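Local coordinates for protein beta-L-arabinobiosidase (PDB 5MQR) that probably hydrolyses glycosidic bonds of plant pectin side chains in a gut bacterium, with arabinobiosidase and possibly sialidase-like activity, at residues A59-P64 and T587-D592; S96-P101 and V393-M398; F330-A335 and G353-M358; P357-G362 and D454-A459. All blocks are in the same frame, centred on the assembly; numbering follows the deposited sequence.

Contact 1: residues A59-P64 and T587-D592; sequences ANREHP and TYDLPD
The loop after strand 52-57, in the region of the N-terminal beta-propeller family, reaches the loop before strand 600-610 through a single salt bridge, Arg-61 to Asp-589. NH1 of Arg-61 lies 2.7 Å from OD2 of Asp-589, a weak hydrogen bond (128° at the hydrogen). Arg-61 carries CG anti to its N (chi1 -177°) and bends at chi3, which brings NH1 to the aspartate. OD2 sits at the edge of the guanidinium and near its plane, but the carboxylate is turned 48° from that plane. Only NH1 meets the carboxylate directly; water 1 bridges NH2 of Arg-61 to OD1 of Asp-589, 2.7 Å from each. Water 2 donates to OE2 of Glu-62 at 2.9 Å and to OD2 of Asp-589 at 2.8 Å, linking two carboxylates of like charge. Within the loop, OD1 of Asn-60 accepts from the backbone N of His-63 at 3.0 Å, an Asx motif. A leucine in place of Arg-61 would probably leave the Asp-589 carboxylate without its charged mate, facing Glu-62 across the water. NH2 of Arg-61 also meets Thr-73, and OD1 of Asp-589 takes Gly-361 N, so the bridge lies at the surface among the loops that follow strand 52-57 and precede strands 74-83 and 600-610.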
loop_
_atom_site.group_PDB
_atom_site.type_symbol
_atom_site.label_atom_id
_atom_site.label_comp_id
_atom_site.label_asym_id
_atom_site.label_seq_id
_atom_site.Cartn_x
_atom_site.Cartn_y
_atom_site.Cartn_z
ATOM N N ALA A 59 -30.361 15.764 -16.518
ATOM C CA ALA A 59 -31.395 16.035 -17.539
ATOM C C ALA A 59 -32.726 16.399 -16.901
ATOM O O ALA A 59 -33.131 15.776 -15.918
ATOM C CB ALA A 59 -31.579 14.834 -18.456
ATOM N N ASN A 60 -33.398 17.399 -17.458
ATOM C CA ASN A 60 -34.741 17.773 -16.999
ATOM C C ASN A 60 -35.495 18.466 -18.102
ATOM O O ASN A 60 -35.263 19.644 -18.363
ATOM C CB ASN A 60 -34.639 18.688 -15.779
ATOM C CG ASN A 60 -35.928 18.764 -14.972
ATOM O OD1 ASN A 60 -37.048 18.819 -15.511
ATOM N ND2 ASN A 60 -35.773 18.786 -13.656
ATOM N N ARG A 61 -36.415 17.743 -18.734
ATOM C CA ARG A 61 -37.243 18.293 -19.813
ATOM C C ARG A 61 -38.250 19.343 -19.335
ATOM O O ARG A 61 -38.543 20.307 -20.048
ATOM C CB ARG A 61 -37.990 17.168 -20.526
ATOM C CG ARG A 61 -38.829 17.622 -21.730
ATOM C CD ARG A 61 -39.588 16.440 -22.308
ATOM N NE ARG A 61 -38.671 15.354 -22.636
ATOM C CZ ARG A 61 -38.951 14.051 -22.626
ATOM N NH1 ARG A 61 -40.148 13.584 -22.303
ATOM N NH2 ARG A 61 -37.985 13.183 -22.944
ATOM N N GLU A 62 -38.771 19.131 -18.135
ATOM C CA GLU A 62 -39.857 19.927 -17.599
ATOM C C GLU A 62 -39.357 21.258 -17.086
ATOM O O GLU A 62 -40.110 22.202 -17.078
ATOM C CB GLU A 62 -40.601 19.170 -16.490
ATOM C CG GLU A 62 -41.380 17.957 -17.000
ATOM C CD GLU A 62 -40.556 16.674 -17.206
ATOM O OE1 GLU A 62 -39.397 16.576 -16.756
ATOM O OE2 GLU A 62 -41.084 15.739 -17.837
ATOM N N HIS A 63 -38.096 21.328 -16.686
ATOM C CA HIS A 63 -37.499 22.543 -16.144
ATOM C C HIS A 63 -36.164 22.818 -16.845
ATOM O O HIS A 63 -35.070 22.725 -16.227
ATOM C CB HIS A 63 -37.362 22.399 -14.636
ATOM C CG HIS A 63 -38.664 22.104 -13.971
ATOM N ND1 HIS A 63 -39.575 23.085 -13.670
ATOM C CD2 HIS A 63 -39.244 20.931 -13.619
ATOM C CE1 HIS A 63 -40.647 22.536 -13.125
ATOM N NE2 HIS A 63 -40.470 21.231 -13.083
ATOM N N PRO A 64 -36.242 23.154 -18.141
ATOM C CA PRO A 64 -35.031 23.431 -18.898
ATOM C C PRO A 64 -34.321 24.717 -18.419
ATOM O O PRO A 64 -34.966 25.726 -18.065
ATOM C CB PRO A 64 -35.554 23.605 -20.339
ATOM C CG PRO A 64 -36.929 24.179 -20.153
ATOM C CD PRO A 64 -37.454 23.431 -18.942
ATOM N N THR A 587 -39.293 2.764 -23.197
ATOM C CA THR A 587 -40.109 3.676 -23.979
ATOM C C THR A 587 -40.948 4.614 -23.112
ATOM O O THR A 587 -41.621 5.465 -23.641
ATOM C CB THR A 587 -41.048 2.881 -24.921
ATOM O OG1 THR A 587 -41.741 1.865 -24.169
ATOM C CG2 THR A 587 -40.237 2.220 -26.031
ATOM N N TYR A 588 -40.914 4.492 -21.796
ATOM C CA TYR A 588 -41.790 5.308 -20.929
ATOM C C TYR A 588 -40.928 6.337 -20.200
ATOM O O TYR A 588 -39.717 6.159 -20.077
ATOM C CB TYR A 588 -42.576 4.419 -19.928
ATOM C CG TYR A 588 -41.710 3.453 -19.126
ATOM C CD1 TYR A 588 -41.066 3.872 -17.982
ATOM C CD2 TYR A 588 -41.539 2.115 -19.523
ATOM C CE1 TYR A 588 -40.282 3.012 -17.239
ATOM C CE2 TYR A 588 -40.741 1.227 -18.772
ATOM C CZ TYR A 588 -40.117 1.692 -17.629
ATOM O OH TYR A 588 -39.295 0.878 -16.842
ATOM N N ASP A 589 -41.551 7.418 -19.754
ATOM C CA ASP A 589 -40.945 8.301 -18.785
ATOM C C ASP A 589 -41.471 7.896 -17.420
ATOM O O ASP A 589 -42.576 7.395 -17.294
ATOM C CB ASP A 589 -41.263 9.780 -19.066
ATOM C CG ASP A 589 -40.668 10.296 -20.403
ATOM O OD1 ASP A 589 -39.883 9.555 -21.047
ATOM O OD2 ASP A 589 -40.985 11.447 -20.806
ATOM N N LEU A 590 -40.656 8.090 -16.398
ATOM C CA LEU A 590 -41.115 7.899 -15.034
ATOM C C LEU A 590 -42.089 9.038 -14.649
ATOM O O LEU A 590 -41.926 10.186 -15.103
ATOM C CB LEU A 590 -39.946 7.864 -14.055
ATOM C CG LEU A 590 -38.916 6.744 -14.253
ATOM C CD1 LEU A 590 -37.832 6.897 -13.203
ATOM C CD2 LEU A 590 -39.578 5.369 -14.209
ATOM N N PRO A 591 -43.095 8.722 -13.808
ATOM C CA PRO A 591 -44.029 9.777 -13.415
ATOM C C PRO A 591 -43.334 10.907 -12.678
ATOM O O PRO A 591 -42.486 10.667 -11.821
ATOM C CB PRO A 591 -45.024 9.045 -12.499
ATOM C CG PRO A 591 -44.965 7.600 -12.934
ATOM C CD PRO A 591 -43.494 7.408 -13.252
ATOM N N ASP A 592 -43.680 12.134 -13.035
ATOM C CA ASP A 592 -43.101 13.329 -12.404
ATOM C C ASP A 592 -41.574 13.353 -12.592
ATOM O O ASP A 592 -40.814 13.660 -11.676
ATOM C CB ASP A 592 -43.534 13.428 -10.921
ATOM C CG ASP A 592 -43.372 14.843 -10.333
ATOM O OD1 ASP A 592 -43.138 15.836 -11.062
ATOM O OD2 ASP A 592 -43.499 14.959 -9.105
HETATM O O HOH W 1 -38.692 10.597 -23.178
HETATM O O HOH W 2 -41.880 13.114 -18.742
#

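Contact 2: residues S96-P101 and V393-M398; sequences SDEHVP and VNKEDM
OE1 of Glu-98 meets NZ of Lys-395 at 3.0 Å, a salt bridge and hydrogen bond made on the syn side of the carboxylate and 23° out of its plane. OE1 of Glu-98 also lies 3.7 Å from CD of Lys-395, so the lysine chain passes beside this oxygen before its ammonium closes on it. Glu-98 follows the first residue of a type II turn from Asp-97 to Val-100, with CG anti to the backbone N (chi1 -170°) and the chain extended, which carries the carboxylate from the turn to the lysine. Lys-395 stands at the tip of the tight connection between strands 387-393 and 397-403, where the carbonyl of Val-393 accepts from both Glu-396 N and Asp-397 N in a classic beta bulge. Tyr-74 OH also bonds OE1 of Glu-98, and NZ of Lys-395 reaches Tyr-364 O and a phosphate oxygen of the phosphotyrosine at position 371. Replacing Glu-98 by an alanine would probably strip the buried ammonium of one of its anionic partners and leave Tyr-74 OH without this acceptor. Carboxylate, carbonyl and phosphate oxygens thus gather round one lysine nitrogen, an arrangement likely to compensate its charge within the protein interior.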
loop_
_atom_site.group_PDB
_atom_site.type_symbol
_atom_site.label_atom_id
_atom_site.label_comp_id
_atom_site.label_asym_id
_atom_site.label_seq_id
_atom_site.Cartn_x
_atom_site.Cartn_y
_atom_site.Cartn_z
ATOM N N SER A 96 -34.318 13.843 -27.147
ATOM C CA SER A 96 -34.792 12.676 -26.405
ATOM C C SER A 96 -34.322 11.304 -26.861
ATOM O O SER A 96 -34.233 10.400 -26.033
ATOM C CB SER A 96 -36.328 12.677 -26.392
ATOM O OG SER A 96 -36.813 12.662 -27.718
ATOM N N ASP A 97 -34.076 11.136 -28.157
ATOM C CA ASP A 97 -33.846 9.822 -28.748
ATOM C C ASP A 97 -32.545 9.811 -29.562
ATOM O O ASP A 97 -32.241 10.759 -30.299
ATOM C CB ASP A 97 -35.025 9.468 -29.641
ATOM C CG ASP A 97 -36.319 9.269 -28.855
ATOM O OD1 ASP A 97 -37.024 10.251 -28.543
ATOM O OD2 ASP A 97 -36.647 8.116 -28.538
ATOM N N GLU A 98 -31.777 8.744 -29.406
ATOM C CA GLU A 98 -30.562 8.521 -30.196
ATOM C C GLU A 98 -30.923 8.466 -31.664
ATOM O O GLU A 98 -31.909 7.807 -32.053
ATOM C CB GLU A 98 -29.850 7.215 -29.789
ATOM C CG GLU A 98 -28.455 7.035 -30.393
ATOM C CD GLU A 98 -27.672 5.875 -29.779
ATOM O OE1 GLU A 98 -27.217 5.991 -28.626
ATOM O OE2 GLU A 98 -27.531 4.837 -30.458
ATOM N N HIS A 99 -30.159 9.230 -32.450
ATOM C CA HIS A 99 -30.326 9.328 -33.901
ATOM C C HIS A 99 -31.649 9.956 -34.342
ATOM O O HIS A 99 -32.057 9.804 -35.515
ATOM C CB HIS A 99 -30.142 7.951 -34.570
ATOM C CG HIS A 99 -28.824 7.298 -34.261
ATOM N ND1 HIS A 99 -28.610 5.945 -34.416
ATOM C CD2 HIS A 99 -27.652 7.816 -33.815
ATOM C CE1 HIS A 99 -27.366 5.657 -34.079
ATOM N NE2 HIS A 99 -26.766 6.775 -33.707
ATOM N N VAL A 100 -32.307 10.669 -33.427
ATOM C CA VAL A 100 -33.491 11.441 -33.769
ATOM C C VAL A 100 -33.106 12.902 -33.606
ATOM O O VAL A 100 -32.820 13.343 -32.484
ATOM C CB VAL A 100 -34.727 11.072 -32.913
ATOM C CG1 VAL A 100 -35.933 11.946 -33.291
ATOM C CG2 VAL A 100 -35.052 9.589 -33.093
ATOM N N PRO A 101 -33.084 13.655 -34.720
ATOM C CA PRO A 101 -32.653 15.053 -34.660
ATOM C C PRO A 101 -33.637 15.938 -33.883
ATOM O O PRO A 101 -34.765 15.510 -33.659
ATOM C CB PRO A 101 -32.598 15.470 -36.126
ATOM C CG PRO A 101 -33.540 14.549 -36.833
ATOM C CD PRO A 101 -33.582 13.272 -36.053
ATOM N N VAL A 393 -24.539 8.388 -17.572
ATOM C CA VAL A 393 -25.345 7.374 -16.905
ATOM C C VAL A 393 -26.667 7.338 -17.633
ATOM O O VAL A 393 -27.332 8.374 -17.757
ATOM C CB VAL A 393 -25.530 7.659 -15.408
ATOM C CG1 VAL A 393 -26.594 6.747 -14.804
ATOM C CG2 VAL A 393 -24.190 7.511 -14.684
ATOM N N ASN A 394 -27.037 6.145 -18.104
ATOM C CA ASN A 394 -28.272 5.912 -18.880
ATOM C C ASN A 394 -28.353 6.670 -20.199
ATOM O O ASN A 394 -29.439 6.800 -20.746
ATOM C CB ASN A 394 -29.524 6.264 -18.042
ATOM C CG ASN A 394 -29.609 5.489 -16.757
ATOM O OD1 ASN A 394 -29.286 4.315 -16.706
ATOM N ND2 ASN A 394 -30.070 6.138 -15.716
ATOM N N LYS A 395 -27.239 7.181 -20.721
ATOM C CA LYS A 395 -27.287 8.164 -21.834
ATOM C C LYS A 395 -28.239 9.323 -21.521
ATOM O O LYS A 395 -28.949 9.824 -22.402
ATOM C CB LYS A 395 -27.690 7.522 -23.149
ATOM C CG LYS A 395 -27.045 6.171 -23.404
ATOM C CD LYS A 395 -27.105 5.824 -24.895
ATOM C CE LYS A 395 -26.516 4.447 -25.133
ATOM N NZ LYS A 395 -26.779 3.901 -26.502
ATOM N N GLU A 396 -28.208 9.769 -20.271
ATOM C CA GLU A 396 -29.164 10.775 -19.771
ATOM C C GLU A 396 -28.489 11.863 -18.947
ATOM O O GLU A 396 -28.706 13.055 -19.171
ATOM C CB GLU A 396 -30.238 10.077 -18.939
ATOM C CG GLU A 396 -31.341 10.995 -18.423
ATOM C CD GLU A 396 -32.558 10.230 -17.910
ATOM O OE1 GLU A 396 -33.333 9.737 -18.755
ATOM O OE2 GLU A 396 -32.741 10.125 -16.673
ATOM N N ASP A 397 -27.720 11.436 -17.952
ATOM C CA ASP A 397 -27.011 12.342 -17.060
ATOM C C ASP A 397 -25.501 12.239 -17.339
ATOM O O ASP A 397 -24.999 11.151 -17.566
ATOM C CB ASP A 397 -27.309 11.971 -15.600
ATOM C CG ASP A 397 -28.774 12.090 -15.254
ATOM O OD1 ASP A 397 -29.403 13.020 -15.789
ATOM O OD2 ASP A 397 -29.307 11.275 -14.442
HETATM N N MSE A 398 -24.799 13.376 -17.297
HETATM C CA MSE A 398 -23.349 13.427 -17.533
HETATM C C MSE A 398 -22.644 13.475 -16.201
HETATM O O MSE A 398 -23.036 14.228 -15.281
HETATM C CB MSE A 398 -22.942 14.594 -18.431
HETATM C CG MSE A 398 -23.709 14.708 -19.741
HETATM SE SE MSE A 398 -23.769 13.005 -20.687
HETATM C CE MSE A 398 -21.842 12.820 -21.011
#

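Contact 3: residues F330-A335 and G353-M358; sequences FRWPLA and GEITPM
Trp-332 holds CG between its backbone N and carbonyl carbon (chi1 68°), while Ile-355 sets CG1 beside its own N and runs on to CD1 in an extended chain (chi2 175°); together these put the isoleucine's terminal methyl against the base of the indole. CD1 of Ile-355 comes within 3.6 Å of CD2 of Trp-332, equally near its CB and CG and hardly farther from CE3. The methyl lies 3.3 Å off the indole plane but displaced toward the rim, an oblique approach. On the other side of that plane sits CB of Phe-330, 3.6 Å away from it, so the tryptophan is held between its own chain and the partner loop. The peptide before Pro-333 is cis, and CB of Pro-333 rests 4.1 Å from CA of Gly-353, where the two backbones come closest. Here the entry to strand 334-339, part of a four-stranded antiparallel sheet consistent with a beta-propeller blade, meets the chain leaving strand 349-350, and Leu-334 makes backbone bonds with Val-351 and His-352. With NE1 of Trp-332 donating to Pro-38 O and no hydrogen bond joining the two segments, their buried meeting rests on apolar contact alone.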
loop_
_atom_site.group_PDB
_atom_site.type_symbol
_atom_site.label_atom_id
_atom_site.label_comp_id
_atom_site.label_asym_id
_atom_site.label_seq_id
_atom_site.Cartn_x
_atom_site.Cartn_y
_atom_site.Cartn_z
ATOM N N PHE A 330 -23.670 -6.173 -19.244
ATOM C CA PHE A 330 -24.586 -5.090 -18.904
ATOM C C PHE A 330 -23.728 -3.862 -18.661
ATOM O O PHE A 330 -22.528 -3.988 -18.366
ATOM C CB PHE A 330 -25.376 -5.445 -17.651
ATOM C CG PHE A 330 -26.166 -6.721 -17.784
ATOM C CD1 PHE A 330 -25.571 -7.953 -17.537
ATOM C CD2 PHE A 330 -27.497 -6.687 -18.159
ATOM C CE1 PHE A 330 -26.288 -9.128 -17.656
ATOM C CE2 PHE A 330 -28.228 -7.863 -18.304
ATOM C CZ PHE A 330 -27.618 -9.093 -18.050
ATOM N N ARG A 331 -24.314 -2.676 -18.774
ATOM C CA ARG A 331 -23.538 -1.459 -18.586
ATOM C C ARG A 331 -23.467 -1.037 -17.133
ATOM O O ARG A 331 -23.725 0.102 -16.801
ATOM C CB ARG A 331 -24.045 -0.353 -19.515
ATOM C CG ARG A 331 -24.044 -0.820 -20.954
ATOM C CD ARG A 331 -24.328 0.300 -21.926
ATOM N NE ARG A 331 -24.347 -0.194 -23.301
ATOM C CZ ARG A 331 -24.099 0.530 -24.396
ATOM N NH1 ARG A 331 -23.828 1.834 -24.332
ATOM N NH2 ARG A 331 -24.119 -0.066 -25.587
ATOM N N TRP A 332 -23.048 -1.954 -16.269
ATOM C CA TRP A 332 -22.769 -1.647 -14.866
ATOM C C TRP A 332 -21.951 -2.771 -14.221
ATOM O O TRP A 332 -21.961 -3.867 -14.723
ATOM C CB TRP A 332 -24.071 -1.488 -14.092
ATOM C CG TRP A 332 -24.892 -2.748 -13.907
ATOM C CD1 TRP A 332 -24.686 -3.736 -12.986
ATOM C CD2 TRP A 332 -26.070 -3.116 -14.624
ATOM N NE1 TRP A 332 -25.674 -4.698 -13.078
ATOM C CE2 TRP A 332 -26.525 -4.349 -14.090
ATOM C CE3 TRP A 332 -26.795 -2.525 -15.665
ATOM C CZ2 TRP A 332 -27.670 -5.007 -14.576
ATOM C CZ3 TRP A 332 -27.953 -3.180 -16.142
ATOM C CH2 TRP A 332 -28.376 -4.397 -15.592
ATOM N N PRO A 333 -21.228 -2.512 -13.141
ATOM C CA PRO A 333 -20.824 -1.167 -12.717
ATOM C C PRO A 333 -19.766 -0.601 -13.648
ATOM O O PRO A 333 -19.445 -1.203 -14.671
ATOM C CB PRO A 333 -20.207 -1.420 -11.350
ATOM C CG PRO A 333 -19.569 -2.778 -11.524
ATOM C CD PRO A 333 -20.431 -3.555 -12.474
ATOM N N LEU A 334 -19.250 0.561 -13.298
ATOM C CA LEU A 334 -18.060 1.076 -13.950
ATOM C C LEU A 334 -16.926 0.703 -12.996
ATOM O O LEU A 334 -17.001 1.007 -11.795
ATOM C CB LEU A 334 -18.138 2.580 -14.142
ATOM C CG LEU A 334 -17.102 3.196 -15.087
ATOM C CD1 LEU A 334 -17.350 2.721 -16.510
ATOM C CD2 LEU A 334 -17.184 4.709 -15.033
ATOM N N ALA A 335 -15.919 0.016 -13.525
ATOM C CA ALA A 335 -14.852 -0.574 -12.728
ATOM C C ALA A 335 -13.488 -0.113 -13.228
ATOM O O ALA A 335 -13.367 0.466 -14.308
ATOM C CB ALA A 335 -14.953 -2.092 -12.810
ATOM N N GLY A 353 -20.751 2.503 -8.841
ATOM C CA GLY A 353 -21.589 1.327 -8.613
ATOM C C GLY A 353 -23.061 1.580 -8.430
ATOM O O GLY A 353 -23.814 0.646 -8.163
ATOM N N GLU A 354 -23.471 2.833 -8.598
ATOM C CA GLU A 354 -24.878 3.246 -8.506
ATOM C C GLU A 354 -25.509 3.339 -9.902
ATOM O O GLU A 354 -24.810 3.572 -10.897
ATOM C CB GLU A 354 -24.952 4.617 -7.826
ATOM C CG GLU A 354 -24.390 4.645 -6.405
ATOM C CD GLU A 354 -25.280 3.905 -5.411
ATOM O OE1 GLU A 354 -26.519 3.895 -5.607
ATOM O OE2 GLU A 354 -24.758 3.343 -4.413
ATOM N N ILE A 355 -26.823 3.131 -9.982
ATOM C CA ILE A 355 -27.551 3.365 -11.214
ATOM C C ILE A 355 -28.777 4.208 -10.870
ATOM O O ILE A 355 -29.787 3.692 -10.352
ATOM C CB ILE A 355 -27.994 2.068 -11.936
ATOM C CG1 ILE A 355 -26.816 1.121 -12.200
ATOM C CG2 ILE A 355 -28.707 2.400 -13.256
ATOM C CD1 ILE A 355 -27.230 -0.217 -12.788
ATOM N N THR A 356 -28.677 5.502 -11.161
ATOM C CA THR A 356 -29.827 6.385 -11.213
ATOM C C THR A 356 -30.901 5.711 -12.090
ATOM O O THR A 356 -30.559 5.133 -13.124
ATOM C CB THR A 356 -29.435 7.735 -11.851
ATOM O OG1 THR A 356 -28.220 8.218 -11.256
ATOM C CG2 THR A 356 -30.522 8.766 -11.649
ATOM N N PRO A 357 -32.179 5.738 -11.673
ATOM C CA PRO A 357 -33.215 5.288 -12.608
ATOM C C PRO A 357 -33.255 6.192 -13.863
ATOM O O PRO A 357 -33.077 7.400 -13.734
ATOM C CB PRO A 357 -34.518 5.410 -11.808
ATOM C CG PRO A 357 -34.172 5.874 -10.453
ATOM C CD PRO A 357 -32.748 6.330 -10.455
HETATM N N MSE A 358 -33.446 5.599 -15.063
HETATM C CA MSE A 358 -33.625 6.398 -16.268
HETATM C C MSE A 358 -34.992 7.035 -16.198
HETATM O O MSE A 358 -36.007 6.350 -16.169
HETATM C CB MSE A 358 -33.532 5.531 -17.511
HETATM C CG MSE A 358 -33.585 6.331 -18.821
HETATM SE SE MSE A 358 -33.745 5.084 -20.338
HETATM C CE MSE A 358 -32.098 4.028 -20.141
#

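Contact 4: residues P357-G362 and D454-A459; sequences PMRYGG and DPFDYA. With CA (calcium ion), chain J.
Arg-359 and Pro-357 pack on Phe-456, which lies within a type I turn from Asp-454 to Asp-457 that belongs to a calcium-binding loop. CG of Arg-359 stands over one face of the Phe-456 ring, 4.3 Å from its centroid and 21° off the normal, a CH-pi contact. CD of Arg-359 approaches CD2 of Phe-456 to 3.6 Å. Pro-357 comes instead at the ring's edge, its CG 4.1 Å from CB of Phe-456. The arginine chain bends at chi3 (-53°), and its guanidinium, 36° from the ring plane, passes on to other partners: NH1 forms salt bridges with Asp-397 and Glu-396, and NH2 bonds Ala-59 O. Polar bonds brace the turn itself. Phe-456 N donates to OD1 of Asp-454 at 2.8 Å from above the carboxylate plane, closing an Asx turn, and Arg-58 pairs with the same oxygen. Tyr-458 N meets OD1 of Asp-457 at 3.0 Å, while OD2 of Asp-457 bonds Thr-356 of the loop that supplies Pro-357. The turn offers the metal backbone rather than carboxylate oxygens. Of the calcium ion's seven ligand atoms, three come from elsewhere, Asp-452 and Glu-597 among their sources; the other four are two waters and the carbonyl oxygens Asp-454 O and Asp-457 O, each 2.4 Å from the ion.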
loop_
_atom_site.group_PDB
_atom_site.type_symbol
_atom_site.label_atom_id
_atom_site.label_comp_id
_atom_site.label_asym_id
_atom_site.label_seq_id
_atom_site.Cartn_x
_atom_site.Cartn_y
_atom_site.Cartn_z
ATOM N N PRO A 357 -32.179 5.738 -11.673
ATOM C CA PRO A 357 -33.215 5.288 -12.608
ATOM C C PRO A 357 -33.255 6.192 -13.863
ATOM O O PRO A 357 -33.077 7.400 -13.734
ATOM C CB PRO A 357 -34.518 5.410 -11.808
ATOM C CG PRO A 357 -34.172 5.874 -10.453
ATOM C CD PRO A 357 -32.748 6.330 -10.455
HETATM N N MSE A 358 -33.446 5.599 -15.063
HETATM C CA MSE A 358 -33.625 6.398 -16.268
HETATM C C MSE A 358 -34.992 7.035 -16.198
HETATM O O MSE A 358 -36.007 6.350 -16.169
HETATM C CB MSE A 358 -33.532 5.531 -17.511
HETATM C CG MSE A 358 -33.585 6.331 -18.821
HETATM SE SE MSE A 358 -33.745 5.084 -20.338
HETATM C CE MSE A 358 -32.098 4.028 -20.141
ATOM N N ARG A 359 -35.040 8.344 -16.144
ATOM C CA ARG A 359 -36.221 9.175 -16.003
ATOM C C ARG A 359 -36.958 9.366 -17.314
ATOM O O ARG A 359 -38.186 9.423 -17.311
ATOM C CB ARG A 359 -35.852 10.507 -15.356
ATOM C CG ARG A 359 -35.232 10.306 -13.966
ATOM C CD ARG A 359 -34.865 11.600 -13.262
ATOM N NE ARG A 359 -34.031 12.516 -14.025
ATOM C CZ ARG A 359 -32.723 12.379 -14.243
ATOM N NH1 ARG A 359 -32.053 11.304 -13.821
ATOM N NH2 ARG A 359 -32.086 13.318 -14.918
ATOM N N TYR A 360 -36.219 9.421 -18.426
ATOM C CA TYR A 360 -36.795 9.687 -19.723
ATOM C C TYR A 360 -36.481 8.551 -20.667
ATOM O O TYR A 360 -35.309 8.287 -20.955
ATOM C CB TYR A 360 -36.255 11.014 -20.280
ATOM C CG TYR A 360 -36.539 12.183 -19.390
ATOM C CD1 TYR A 360 -37.796 12.805 -19.374
ATOM C CD2 TYR A 360 -35.564 12.671 -18.543
ATOM C CE1 TYR A 360 -38.053 13.901 -18.544
ATOM C CE2 TYR A 360 -35.805 13.754 -17.710
ATOM C CZ TYR A 360 -37.044 14.366 -17.709
ATOM O OH TYR A 360 -37.225 15.427 -16.843
ATOM N N GLY A 361 -37.532 7.884 -21.151
ATOM C CA GLY A 361 -37.402 6.868 -22.175
ATOM C C GLY A 361 -36.823 7.453 -23.448
ATOM O O GLY A 361 -36.795 8.679 -23.635
ATOM N N GLY A 362 -36.343 6.572 -24.310
ATOM C CA GLY A 362 -35.755 6.988 -25.572
ATOM C C GLY A 362 -35.000 5.909 -26.353
ATOM O O GLY A 362 -34.405 4.983 -25.770
ATOM N N ASP A 454 -33.773 15.013 -4.546
ATOM C CA ASP A 454 -33.905 14.297 -5.794
ATOM C C ASP A 454 -34.794 13.102 -5.551
ATOM O O ASP A 454 -34.406 12.215 -4.811
ATOM C CB ASP A 454 -32.527 13.826 -6.294
ATOM C CG ASP A 454 -32.558 13.347 -7.758
ATOM O OD1 ASP A 454 -33.629 12.867 -8.217
ATOM O OD2 ASP A 454 -31.512 13.499 -8.459
ATOM N N PRO A 455 -35.963 13.030 -6.219
ATOM C CA PRO A 455 -36.821 11.849 -6.064
ATOM C C PRO A 455 -36.268 10.572 -6.635
ATOM O O PRO A 455 -36.820 9.506 -6.357
ATOM C CB PRO A 455 -38.081 12.209 -6.870
ATOM C CG PRO A 455 -38.017 13.687 -7.050
ATOM C CD PRO A 455 -36.562 14.006 -7.143
ATOM N N PHE A 456 -35.235 10.689 -7.465
ATOM C CA PHE A 456 -34.693 9.564 -8.191
ATOM C C PHE A 456 -33.244 9.216 -7.833
ATOM O O PHE A 456 -32.657 8.354 -8.451
ATOM C CB PHE A 456 -34.852 9.834 -9.694
ATOM C CG PHE A 456 -36.280 10.032 -10.100
ATOM C CD1 PHE A 456 -37.135 8.931 -10.238
ATOM C CD2 PHE A 456 -36.789 11.301 -10.275
ATOM C CE1 PHE A 456 -38.465 9.095 -10.567
ATOM C CE2 PHE A 456 -38.123 11.473 -10.617
ATOM C CZ PHE A 456 -38.958 10.371 -10.764
ATOM N N ASP A 457 -32.666 9.854 -6.835
ATOM C CA ASP A 457 -31.283 9.567 -6.459
ATOM C C ASP A 457 -31.065 10.011 -5.016
ATOM O O ASP A 457 -31.991 10.535 -4.385
ATOM C CB ASP A 457 -30.285 10.252 -7.443
ATOM C CG ASP A 457 -29.065 9.363 -7.772
ATOM O OD1 ASP A 457 -28.684 8.533 -6.905
ATOM O OD2 ASP A 457 -28.509 9.492 -8.889
ATOM N N TYR A 458 -29.855 9.787 -4.502
ATOM C CA TYR A 458 -29.512 10.131 -3.139
ATOM C C TYR A 458 -28.057 10.532 -3.050
ATOM O O TYR A 458 -27.289 10.278 -3.990
ATOM C CB TYR A 458 -29.795 8.951 -2.205
ATOM C CG TYR A 458 -29.416 7.601 -2.762
ATOM C CD1 TYR A 458 -28.057 7.228 -2.948
ATOM C CD2 TYR A 458 -30.397 6.671 -3.074
ATOM C CE1 TYR A 458 -27.729 5.969 -3.457
ATOM C CE2 TYR A 458 -30.076 5.414 -3.561
ATOM C CZ TYR A 458 -28.755 5.064 -3.749
ATOM O OH TYR A 458 -28.504 3.809 -4.227
ATOM N N ALA A 459 -27.714 11.164 -1.924
ATOM C CA ALA A 459 -26.325 11.483 -1.570
ATOM C C ALA A 459 -25.762 10.261 -0.882
ATOM O O ALA A 459 -26.477 9.559 -0.188
ATOM C CB ALA A 459 -26.246 12.689 -0.647
HETATM CA CA CA J . -33.706 11.117 -2.846
HETATM O O HOH W 3 -34.933 9.303 -3.974
HETATM O O HOH W 4 -33.551 9.176 -1.395
#

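The four contacts gather on one side of the chain's centre, between about 9 Å (contacts 1 and 4) and 19 Å (contacts 1 and 3) apart from centre to centre. Contact 1 closes the longest loop, and the other three are nested inside it; contact 3 also lies within the loop of contact 2, whereas contacts 2 and 4 interlock along the sequence. Contacts 3 and 4 share Pro-357 and Met-358, so residues 353-362 form one continuous run that packs on the entry to strand 334-339 at one end and on the calcium loop farther along. Strands 52-57 and 397-403 are neighbours in one mixed sheet that also holds 460-468, the strand following the calcium loop. The contacts thus bring together chain from the propeller-family, BNR-like and CBM-like ranges.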